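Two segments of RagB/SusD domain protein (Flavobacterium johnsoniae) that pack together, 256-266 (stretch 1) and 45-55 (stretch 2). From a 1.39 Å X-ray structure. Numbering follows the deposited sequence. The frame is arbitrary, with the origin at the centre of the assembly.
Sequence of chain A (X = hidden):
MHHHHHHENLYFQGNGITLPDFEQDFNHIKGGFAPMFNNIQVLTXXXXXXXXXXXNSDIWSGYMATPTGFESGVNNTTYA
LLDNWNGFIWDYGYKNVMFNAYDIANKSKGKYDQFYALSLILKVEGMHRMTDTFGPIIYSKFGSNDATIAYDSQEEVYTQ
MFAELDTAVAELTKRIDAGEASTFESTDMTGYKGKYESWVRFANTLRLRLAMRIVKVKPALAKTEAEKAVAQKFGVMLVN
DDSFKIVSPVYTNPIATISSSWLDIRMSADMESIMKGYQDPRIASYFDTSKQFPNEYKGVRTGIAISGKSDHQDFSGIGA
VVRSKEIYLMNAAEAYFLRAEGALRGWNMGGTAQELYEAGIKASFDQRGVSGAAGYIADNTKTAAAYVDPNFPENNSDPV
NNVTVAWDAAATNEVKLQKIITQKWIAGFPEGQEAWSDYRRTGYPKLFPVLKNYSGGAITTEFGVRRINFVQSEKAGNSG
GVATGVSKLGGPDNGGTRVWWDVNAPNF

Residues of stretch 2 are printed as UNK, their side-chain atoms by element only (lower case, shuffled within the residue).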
# COMPACT_ATOMS: atom_id res chain seq x y z
N ALA A 256 18.37 31.09 5.28
CA ALA A 256 19.14 32.26 4.86
C ALA A 256 20.63 32.04 5.09
O ALA A 256 21.46 32.38 4.23
CB ALA A 256 18.65 33.50 5.59
N THR A 257 20.98 31.45 6.23
CA THR A 257 22.37 31.14 6.55
C THR A 257 22.91 29.98 5.71
O THR A 257 23.99 30.07 5.13
CB THR A 257 22.51 30.80 8.05
OG1 THR A 257 22.18 31.96 8.82
CG2 THR A 257 23.93 30.35 8.39
N ILE A 258 22.16 28.88 5.67
CA ILE A 258 22.56 27.70 4.90
C ILE A 258 22.84 28.07 3.45
O ILE A 258 23.82 27.60 2.85
CB ILE A 258 21.48 26.61 4.98
CG1 ILE A 258 21.29 26.20 6.44
CG2 ILE A 258 21.87 25.42 4.13
CD1 ILE A 258 20.03 25.37 6.68
N SER A 259 22.01 28.95 2.89
CA SER A 259 22.20 29.42 1.53
C SER A 259 23.28 30.52 1.41
O SER A 259 24.35 30.28 0.85
CB SER A 259 20.88 29.92 0.94
OG SER A 259 21.06 30.35 -0.40
N SER A 260 22.99 31.71 1.93
CA SER A 260 23.85 32.87 1.70
C SER A 260 25.23 32.77 2.35
O SER A 260 26.22 33.22 1.76
CB SER A 260 23.16 34.15 2.15
OG SER A 260 22.04 34.43 1.33
N SER A 261 25.31 32.21 3.55
CA SER A 261 26.59 32.14 4.26
C SER A 261 27.41 30.91 3.89
O SER A 261 28.62 31.01 3.65
CB SER A 261 26.38 32.19 5.77
OG SER A 261 25.67 33.35 6.14
N TRP A 262 26.77 29.74 3.86
CA TRP A 262 27.50 28.49 3.69
C TRP A 262 27.53 28.01 2.25
O TRP A 262 28.34 27.13 1.91
CB TRP A 262 26.89 27.39 4.55
CG TRP A 262 26.82 27.68 6.00
CD1 TRP A 262 27.43 28.71 6.67
CD2 TRP A 262 26.09 26.95 6.99
NE1 TRP A 262 27.13 28.65 8.01
CE2 TRP A 262 26.29 27.58 8.23
CE3 TRP A 262 25.26 25.82 6.93
CZ2 TRP A 262 25.72 27.12 9.41
CZ3 TRP A 262 24.69 25.36 8.11
CH2 TRP A 262 24.92 26.00 9.33
N LEU A 263 26.65 28.55 1.41
CA LEU A 263 26.50 28.10 0.03
C LEU A 263 26.23 26.59 -0.06
O LEU A 263 26.66 25.93 -1.01
CB LEU A 263 27.74 28.46 -0.80
CG LEU A 263 28.18 29.93 -0.78
CD1 LEU A 263 29.42 30.10 -1.66
CD2 LEU A 263 27.07 30.87 -1.22
N ASP A 264 25.52 26.06 0.92
CA ASP A 264 25.26 24.62 0.99
C ASP A 264 23.92 24.23 0.36
O ASP A 264 23.59 23.04 0.27
CB ASP A 264 25.30 24.13 2.43
CG ASP A 264 26.67 23.63 2.84
OD1 ASP A 264 27.55 23.45 1.97
OD2 ASP A 264 26.83 23.40 4.06
N ILE A 265 23.13 25.22 -0.04
CA ILE A 265 21.86 24.94 -0.72
C ILE A 265 21.62 26.03 -1.76
O ILE A 265 21.97 27.20 -1.55
CB ILE A 265 20.67 24.78 0.28
CG1 ILE A 265 19.50 24.01 -0.36
CG2 ILE A 265 20.20 26.12 0.83
CD1 ILE A 265 19.79 22.52 -0.53
N ARG A 266 21.04 25.62 -2.89
CA ARG A 266 20.81 26.49 -4.03
C ARG A 266 19.42 26.24 -4.62
O ARG A 266 18.74 25.26 -4.27
CB ARG A 266 21.84 26.22 -5.13
CG ARG A 266 23.32 26.36 -4.75
CD ARG A 266 23.83 27.80 -4.77
NE ARG A 266 23.48 28.51 -3.55
CZ ARG A 266 23.91 29.73 -3.23
NH1 ARG A 266 24.71 30.40 -4.05
NH2 ARG A 266 23.53 30.28 -2.09
N UNK A 45 19.98 25.77 16.33
CA UNK A 45 20.96 26.36 15.40
C UNK A 45 20.67 25.97 13.95
O UNK A 45 19.97 24.98 13.70
c UNK A 45 20.53 24.61 17.06
c UNK A 45 21.90 24.44 16.44
c UNK A 45 22.28 25.75 15.86
N UNK A 46 21.21 26.74 13.01
CA UNK A 46 20.94 26.53 11.60
C UNK A 46 21.40 25.16 11.11
O UNK A 46 20.76 24.56 10.23
o UNK A 46 22.76 28.98 12.88
c UNK A 46 22.04 29.70 12.16
o UNK A 46 22.03 30.95 12.24
c UNK A 46 21.13 29.05 11.13
c UNK A 46 21.57 27.63 10.75
N UNK A 47 22.48 24.65 11.69
CA UNK A 47 22.99 23.34 11.29
C UNK A 47 22.01 22.23 11.63
O UNK A 47 21.98 21.20 10.95
c UNK A 47 24.51 22.92 13.34
c UNK A 47 24.54 22.04 15.46
c UNK A 47 24.41 23.07 11.85
n UNK A 47 24.86 23.37 15.52
c UNK A 47 24.32 21.72 14.10
c UNK A 47 24.10 19.82 16.12
c UNK A 47 23.87 19.47 14.78
c UNK A 47 24.44 21.09 16.48
c UNK A 47 23.98 20.41 13.76
c UNK A 47 24.85 23.89 14.25
N UNK A 48 21.20 22.43 12.67
CA UNK A 48 20.17 21.44 12.99
C UNK A 48 19.05 21.48 11.95
O UNK A 48 18.61 20.42 11.50
c UNK A 48 19.62 21.58 14.42
c UNK A 48 18.47 20.61 14.64
c UNK A 48 20.73 21.31 15.45
N UNK A 49 18.58 22.66 11.55
CA UNK A 49 17.58 22.71 10.47
C UNK A 49 18.10 22.00 9.22
O UNK A 49 17.35 21.27 8.54
c UNK A 49 15.79 24.04 6.56
c UNK A 49 13.97 23.75 8.08
c UNK A 49 16.65 24.16 7.63
c UNK A 49 14.84 23.87 9.14
c UNK A 49 14.44 23.83 6.79
c UNK A 49 17.15 24.15 10.11
c UNK A 49 16.19 24.10 8.94
o UNK A 49 13.58 23.69 5.72
N UNK A 50 19.36 22.22 8.89
CA UNK A 50 19.94 21.61 7.70
C UNK A 50 19.75 20.09 7.73
O UNK A 50 19.50 19.49 6.70
o UNK A 50 24.23 21.93 7.20
n UNK A 50 23.97 22.27 5.00
c UNK A 50 21.43 21.98 7.59
c UNK A 50 23.51 21.94 6.20
c UNK A 50 22.05 21.57 6.28
N UNK A 51 19.87 19.49 8.91
CA UNK A 51 19.72 18.03 9.04
C UNK A 51 18.25 17.60 9.23
O UNK A 51 17.84 16.54 8.75
c UNK A 51 22.81 17.34 11.28
c UNK A 51 22.08 17.74 10.01
c UNK A 51 22.60 16.94 8.83
c UNK A 51 20.58 17.50 10.19
N UNK A 52 17.47 18.43 9.91
CA UNK A 52 16.07 18.11 10.16
C UNK A 52 15.24 18.13 8.89
O UNK A 52 14.36 17.28 8.72
c UNK A 52 13.18 19.93 11.87
n UNK A 52 12.06 19.67 12.54
c UNK A 52 14.06 18.73 11.56
o UNK A 52 13.50 21.07 11.52
c UNK A 52 15.47 19.12 11.15
N UNK A 53 15.50 19.09 8.00
CA UNK A 53 14.71 19.21 6.79
C UNK A 53 15.52 19.59 5.55
O UNK A 53 15.20 19.20 4.44
c UNK A 53 12.61 20.26 5.81
c UNK A 53 11.32 21.04 6.06
n UNK A 53 10.86 21.71 5.02
o UNK A 53 10.73 21.03 7.15
c UNK A 53 13.55 20.19 7.01
N UNK A 54 16.59 20.37 5.75
CA UNK A 54 17.33 20.92 4.62
C UNK A 54 17.95 19.91 3.67
O UNK A 54 18.08 20.17 2.47
N UNK A 55 18.33 18.76 4.21
CA UNK A 55 19.00 17.72 3.43
C UNK A 55 18.11 16.49 3.22
O UNK A 55 18.59 15.42 2.83
c UNK A 55 21.40 18.43 4.00
c UNK A 55 20.33 17.34 4.09
c UNK A 55 22.60 18.11 4.89
c UNK A 55 21.85 18.59 2.56
O HOH W 1 22.22 22.20 2.74

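Position 45 carries three carbons that close a ring onto the backbone nitrogen, which makes it Pro 45; it stands at the N-cap of the helix, follows a cis peptide bond and does not touch stretch 1. Position 46 has three side-chain carbons, the third bearing two oxygens. One of these oxygens lies 3.6 Å from Thr 257 OG1, and the chain is that of a carboxylate one methylene longer than aspartate: Glu 46. Ile 258 CD1 also lies 3.7 Å from Glu 46 O.

At position 47 one carbon leads to fused five- and six-membered rings holding eight carbons and one nitrogen, an indole. The rings lead away from stretch 1, yet the CB of position 47 packs 3.9 Å from Trp 262 CH2, and the edge of the Trp 262 ring meets the backbone N of position 47; this is Trp 47. Position 48 has three carbons, one bearing the other two, and points away from stretch 1; it is Val 48.

Position 49 shows one carbon, then a six-carbon ring bearing one oxygen, a phenol. Ile 258 CD1 approaches the edge of this ring, 3.7 Å from one of its carbons: the residue is Tyr 49, and that carbon is CD2. Position 50 has three carbons in a row, the third carrying one oxygen and one nitrogen, an amide whose nitrogen lies 3.2 Å from Asp 264 OD2. It is Gln 50. Both chi1 and chi2 are t, so the extended chain reaches stretch 1, where NE2 donates a hydrogen bond to Asp 264 OD2 (163°).

Position 51, four carbons forked at the second, is Leu 51, out of reach of stretch 1. Positions 52 and 53 each have three carbons ending in one oxygen and one nitrogen; they are Gln 52 and Gln 53, whose amides are hydrogen-bonded elsewhere in the structure. Position 54 has no side-chain atoms, and its O lies 4.2 Å from Ile 265 CD1; it is Gly 54. Position 55, four carbons forked at the second, is Leu 55.

The contact combines an apolar centre with a polar clasp. Ile 258 projects toward the second helix, its CD1 also lying 3.8 Å from Gln 50 CB. The Gln 50 amide is used twice: besides binding Asp 264, its NE2 donates to a water 2.9 Å away, which in turn donates to Asp 264 O at 2.9 Å. One glutamine nitrogen thus holds both the side chain and, through the water, the backbone of Asp 264, tying the turn after the first helix to the second.

Stretch 2 45-55: PEWVYQLQQGL
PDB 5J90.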